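Local atomic coordinates of ChrR-like cupin domain-containing protein (Ralstonia eutropha, PDB entry 3CJX), a protein that is of unknown function but has a cupin-like fold and belongs to the ChrR-like cupin family. Residues V65-I70 / W74-Y79; I32-M37 / N140-A145. All blocks are in the same frame, centred on the assembly; numbering follows the deposited sequence. Where two conformers were deposited one is given.

Interaction 1 of 2, residues V65-I70 / W74-Y79; sequences VHMYTI and WYYTEY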
# COMPACT_ATOMS: atom_id res chain seq x y z
N VAL A 65 -9.54 -5.55 -0.42
CA VAL A 65 -8.76 -4.47 0.21
C VAL A 65 -9.44 -4.05 1.49
O VAL A 65 -10.63 -3.72 1.50
CB VAL A 65 -8.65 -3.18 -0.62
CG1 VAL A 65 -7.86 -2.15 0.15
CG2 VAL A 65 -8.00 -3.44 -1.98
N HIS A 66 -8.68 -4.11 2.58
CA HIS A 66 -9.10 -3.65 3.91
C HIS A 66 -8.28 -2.42 4.23
O HIS A 66 -7.06 -2.48 4.29
CB HIS A 66 -8.85 -4.70 4.98
CG HIS A 66 -9.68 -5.93 4.83
ND1 HIS A 66 -10.91 -6.05 5.42
CD2 HIS A 66 -9.45 -7.09 4.18
CE1 HIS A 66 -11.42 -7.24 5.13
NE2 HIS A 66 -10.54 -7.89 4.38
N MSE A 67 -8.94 -1.30 4.45
CA MSE A 67 -8.21 -0.06 4.68
C MSE A 67 -8.78 0.77 5.82
O MSE A 67 -9.98 0.98 5.90
CB MSE A 67 -8.16 0.74 3.39
CG MSE A 67 -7.61 2.13 3.52
SE MSE A 67 -6.54 2.60 2.00
CE MSE A 67 -7.60 1.63 0.65
N TYR A 68 -7.86 1.22 6.67
CA TYR A 68 -8.18 2.04 7.80
C TYR A 68 -7.40 3.34 7.71
O TYR A 68 -6.16 3.34 7.62
CB TYR A 68 -7.82 1.33 9.10
CG TYR A 68 -8.18 2.10 10.36
CD1 TYR A 68 -9.47 2.06 10.88
CD2 TYR A 68 -7.22 2.83 11.05
CE1 TYR A 68 -9.80 2.74 12.03
CE2 TYR A 68 -7.53 3.51 12.21
CZ TYR A 68 -8.83 3.47 12.69
OH TYR A 68 -9.15 4.15 13.85
N THR A 69 -8.15 4.43 7.76
CA THR A 69 -7.57 5.76 7.72
C THR A 69 -7.30 6.22 9.13
O THR A 69 -8.21 6.37 9.94
CB THR A 69 -8.51 6.73 7.07
OG1 THR A 69 -8.81 6.27 5.75
CG2 THR A 69 -7.88 8.12 7.01
N ILE A 70 -6.03 6.46 9.43
CA ILE A 70 -5.63 6.92 10.76
C ILE A 70 -5.90 8.43 10.83
O ILE A 70 -6.51 8.94 11.78
CB ILE A 70 -4.14 6.56 11.02
CG1 ILE A 70 -3.93 5.03 10.88
CG2 ILE A 70 -3.65 7.10 12.40
CD1 ILE A 70 -2.49 4.59 10.56
N TRP A 74 -9.30 11.32 2.29
CA TRP A 74 -9.20 10.83 0.92
C TRP A 74 -10.55 10.32 0.46
O TRP A 74 -11.42 10.01 1.27
CB TRP A 74 -8.14 9.76 0.77
CG TRP A 74 -8.47 8.43 1.40
CD1 TRP A 74 -8.10 8.00 2.64
CD2 TRP A 74 -9.17 7.34 0.79
NE1 TRP A 74 -8.55 6.72 2.84
CE2 TRP A 74 -9.21 6.30 1.73
CE3 TRP A 74 -9.78 7.15 -0.45
CZ2 TRP A 74 -9.82 5.07 1.46
CZ3 TRP A 74 -10.40 5.94 -0.72
CH2 TRP A 74 -10.41 4.92 0.23
N TYR A 75 -10.73 10.27 -0.86
CA TYR A 75 -11.98 9.81 -1.44
C TYR A 75 -11.77 9.22 -2.82
O TYR A 75 -10.77 9.49 -3.49
CB TYR A 75 -12.96 10.97 -1.54
CG TYR A 75 -12.53 12.03 -2.54
CD1 TYR A 75 -11.63 13.03 -2.17
CD2 TYR A 75 -13.01 12.01 -3.85
CE1 TYR A 75 -11.22 13.98 -3.07
CE2 TYR A 75 -12.58 12.95 -4.76
CZ TYR A 75 -11.69 13.94 -4.36
OH TYR A 75 -11.26 14.91 -5.25
N TYR A 76 -12.73 8.41 -3.24
CA TYR A 76 -12.69 7.80 -4.54
C TYR A 76 -13.47 8.74 -5.45
O TYR A 76 -14.56 9.18 -5.10
CB TYR A 76 -13.27 6.38 -4.56
CG TYR A 76 -12.40 5.27 -3.95
CD1 TYR A 76 -11.05 5.16 -4.27
CD2 TYR A 76 -12.98 4.26 -3.19
CE1 TYR A 76 -10.27 4.11 -3.75
CE2 TYR A 76 -12.21 3.20 -2.69
CZ TYR A 76 -10.86 3.14 -2.98
OH TYR A 76 -10.10 2.12 -2.45
N THR A 77 -12.90 9.05 -6.61
CA THR A 77 -13.52 9.93 -7.60
C THR A 77 -15.02 9.72 -7.79
O THR A 77 -15.78 10.66 -7.92
CB THR A 77 -12.88 9.68 -8.98
OG1 THR A 77 -11.46 9.83 -8.88
CG2 THR A 77 -13.45 10.62 -10.02
N GLU A 78 -15.41 8.46 -7.83
CA GLU A 78 -16.78 8.03 -8.09
C GLU A 78 -17.72 8.30 -6.91
O GLU A 78 -18.91 8.50 -7.10
CB GLU A 78 -16.77 6.52 -8.42
CG GLU A 78 -15.80 6.03 -9.57
CD GLU A 78 -14.27 5.87 -9.20
OE1 GLU A 78 -13.85 6.03 -8.02
OE2 GLU A 78 -13.48 5.58 -10.13
N TYR A 79 -17.19 8.34 -5.68
CA TYR A 79 -18.00 8.51 -4.47
C TYR A 79 -17.56 9.72 -3.64
O TYR A 79 -17.22 9.59 -2.46
CB TYR A 79 -17.87 7.26 -3.62
CG TYR A 79 -18.33 5.99 -4.30
CD1 TYR A 79 -19.65 5.54 -4.17
CD2 TYR A 79 -17.46 5.22 -5.06
CE1 TYR A 79 -20.07 4.36 -4.77
CE2 TYR A 79 -17.88 4.05 -5.67
CZ TYR A 79 -19.19 3.62 -5.52
OH TYR A 79 -19.63 2.45 -6.11
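Trp74 reaches toward strand 65-71, meeting Thr69 through NE1 and Met67 through CZ2. NE1 donates to Thr69 OG1, 3.0 Å away. The bond is bent, with an N-H...O angle of 141°, and the oxygen sits near the ring edge but tilted 23° from the ring plane. Thr69 has OG1 beside its own backbone N and anti to the carbonyl carbon (chi1 -58°), which turns the hydroxyl toward the indole. On the six-membered ring, the selenium of selenomethionine Met67 lies 4.1 Å from Trp74 CZ2. This is an oblique Met-aromatic contact, neither over the face nor in line with the edge. Strands 65-71 and 73-76 belong to the two facing sheets of the cupin-like jelly-roll barrel, one in each, so the side chains bridge the interior between the sheets without any backbone pairing. The Met67 chain bends at chi2 and chi3 and carries CE to 4.0 Å from Tyr76 OH. That hydroxyl also makes a weak hydrogen bond to Glu92. Trp74 CZ3 stands over the centre of the Tyr76 ring, while Phe100 stacks on Trp74 and His98 on Tyr76.

Interaction 2 of 2, residues I32-M37 / N140-A145; sequences IFPLFM and NWVDRA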
# COMPACT_ATOMS: atom_id res chain seq x y z
N ILE A 32 5.68 5.02 1.67
CA ILE A 32 5.28 3.73 2.23
C ILE A 32 6.21 3.25 3.31
O ILE A 32 7.42 3.55 3.29
CB ILE A 32 5.39 2.59 1.17
CG1 ILE A 32 4.69 2.94 -0.11
CG2 ILE A 32 4.73 1.31 1.63
CD1 ILE A 32 3.21 3.07 0.10
N PHE A 33 5.64 2.48 4.23
CA PHE A 33 6.41 1.74 5.20
C PHE A 33 5.91 0.30 5.09
O PHE A 33 4.80 0.01 5.50
CB PHE A 33 6.26 2.28 6.62
CG PHE A 33 7.39 1.89 7.53
CD1 PHE A 33 7.70 0.54 7.73
CD2 PHE A 33 8.16 2.85 8.16
CE1 PHE A 33 8.74 0.17 8.53
CE2 PHE A 33 9.19 2.48 8.97
CZ PHE A 33 9.49 1.13 9.17
N PRO A 34 6.73 -0.61 4.53
CA PRO A 34 6.24 -1.97 4.39
C PRO A 34 6.19 -2.67 5.74
O PRO A 34 7.01 -2.38 6.60
CB PRO A 34 7.29 -2.62 3.49
CG PRO A 34 8.52 -1.88 3.78
CD PRO A 34 8.11 -0.48 4.04
N LEU A 35 5.21 -3.54 5.91
CA LEU A 35 5.04 -4.33 7.13
C LEU A 35 5.15 -5.83 6.82
O LEU A 35 6.06 -6.50 7.31
CB LEU A 35 3.71 -3.97 7.81
CG LEU A 35 3.52 -2.46 7.99
CD1 LEU A 35 2.14 -2.11 8.53
CD2 LEU A 35 4.64 -1.95 8.91
N PHE A 36 4.24 -6.32 5.97
CA PHE A 36 4.19 -7.74 5.60
C PHE A 36 4.03 -7.90 4.10
O PHE A 36 3.13 -7.31 3.52
CB PHE A 36 3.03 -8.42 6.33
CG PHE A 36 2.96 -9.89 6.10
CD1 PHE A 36 3.65 -10.76 6.92
CD2 PHE A 36 2.21 -10.42 5.06
CE1 PHE A 36 3.60 -12.12 6.71
CE2 PHE A 36 2.16 -11.77 4.84
CZ PHE A 36 2.85 -12.62 5.66
N MSE A 37 4.88 -8.72 3.47
CA MSE A 37 4.82 -8.96 2.02
C MSE A 37 4.95 -10.43 1.65
O MSE A 37 5.97 -11.05 1.92
CB MSE A 37 5.91 -8.18 1.32
CG MSE A 37 5.99 -6.79 1.83
SE MSE A 37 6.51 -5.58 0.48
CE MSE A 37 4.75 -5.41 -0.33
N ASN A 140 10.11 -5.45 -4.99
CA ASN A 140 11.32 -5.04 -5.73
C ASN A 140 11.60 -3.55 -5.54
O ASN A 140 12.75 -3.18 -5.27
CB ASN A 140 11.27 -5.41 -7.22
CG ASN A 140 11.31 -6.92 -7.45
OD1 ASN A 140 11.15 -7.72 -6.52
ND2 ASN A 140 11.53 -7.31 -8.69
N TRP A 141 10.59 -2.69 -5.68
CA TRP A 141 10.83 -1.27 -5.46
C TRP A 141 11.23 -1.03 -4.02
O TRP A 141 12.15 -0.24 -3.76
CB TRP A 141 9.62 -0.40 -5.80
CG TRP A 141 9.91 1.05 -5.53
CD1 TRP A 141 10.48 1.94 -6.39
CD2 TRP A 141 9.69 1.75 -4.31
NE1 TRP A 141 10.61 3.16 -5.78
CE2 TRP A 141 10.15 3.06 -4.49
CE3 TRP A 141 9.16 1.38 -3.07
CZ2 TRP A 141 10.07 4.01 -3.50
CZ3 TRP A 141 9.09 2.33 -2.08
CH2 TRP A 141 9.53 3.63 -2.30
N VAL A 142 10.56 -1.70 -3.08
CA VAL A 142 10.89 -1.54 -1.65
C VAL A 142 12.36 -1.85 -1.38
O VAL A 142 13.08 -1.03 -0.81
CB VAL A 142 10.01 -2.45 -0.73
CG1 VAL A 142 10.65 -2.57 0.68
CG2 VAL A 142 8.54 -1.97 -0.68
N ASP A 143 12.81 -3.03 -1.81
CA ASP A 143 14.19 -3.45 -1.57
C ASP A 143 15.18 -2.51 -2.24
O ASP A 143 16.25 -2.26 -1.70
CB ASP A 143 14.41 -4.90 -2.02
CG ASP A 143 13.68 -5.91 -1.15
OD1 ASP A 143 13.50 -5.64 0.07
OD2 ASP A 143 13.30 -7.00 -1.68
N ARG A 144 14.81 -1.99 -3.41
CA ARG A 144 15.65 -1.01 -4.11
C ARG A 144 15.61 0.32 -3.37
O ARG A 144 16.63 1.01 -3.27
CB ARG A 144 15.19 -0.83 -5.58
CG ARG A 144 15.47 0.57 -6.25
CD ARG A 144 15.22 0.61 -7.80
NE ARG A 144 14.09 -0.24 -8.20
CZ ARG A 144 14.18 -1.51 -8.63
NH1 ARG A 144 15.36 -2.14 -8.75
NH2 ARG A 144 13.07 -2.18 -8.94
N ALA A 145 14.43 0.69 -2.86
CA ALA A 145 14.28 1.96 -2.15
C ALA A 145 15.09 1.97 -0.86
O ALA A 145 15.68 2.98 -0.51
CB ALA A 145 12.81 2.24 -1.88
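Val142 stands on the side of helix 135-148 that looks onto strand 30-38, and its CB bond is directed at that strand. From CB, which stays 4.8 Å from Pro34 CG, the side chain forks, and each methyl takes a different partner. CG1, placed anti to the backbone N (chi1 163°), runs to Pro34, where it comes to 3.8 Å from CG, the outermost carbon of the pyrrolidine ring. CG2, beside the backbone N, points in toward the strand and lies 4.3 Å from the selenium of selenomethionine Met37. Each branch thus has one partner, and the proline ring crosses the valine at a slant. Both contacts are purely apolar and all three residues are buried; no hydrogen bond joins helix to strand here.

Pro34 and Met37 are three residues apart, yet both point to the helix. The reason lies in the strand: Leu35 and Phe36 together face Val45 of the neighbouring strand 43-50, a classic beta bulge, and the extra residue brings Met37 back to the side that Pro34 occupies. Met37 also packs on Met44 and Met46 of strand 43-50, and Tyr155 touches Val142 beside the helix. What results is a helix packed, chiefly through Val142, on a bulged strand, in a fold that is otherwise the two-sheet jelly-roll barrel of the cupins.

Going from the N terminus, the chain first lays down strand 30-38, half of interaction 2, and then waits over a hundred residues for its partner. Within that span lies interaction 1, a short closure: segment 65-70 ends, three residues pass, and segment 74-79 begins on strand 73-76 of the other sheet. Interaction 1 is thus nested inside the large loop that helix 135-148 closes on 32-37, and the two do not cross. Strands 30-38 and 65-71 share the six-stranded mixed sheet, so one contact ties it to the second sheet and the other to the helix. Their centres lie 21 Å apart, on opposite sides of the chain's centre.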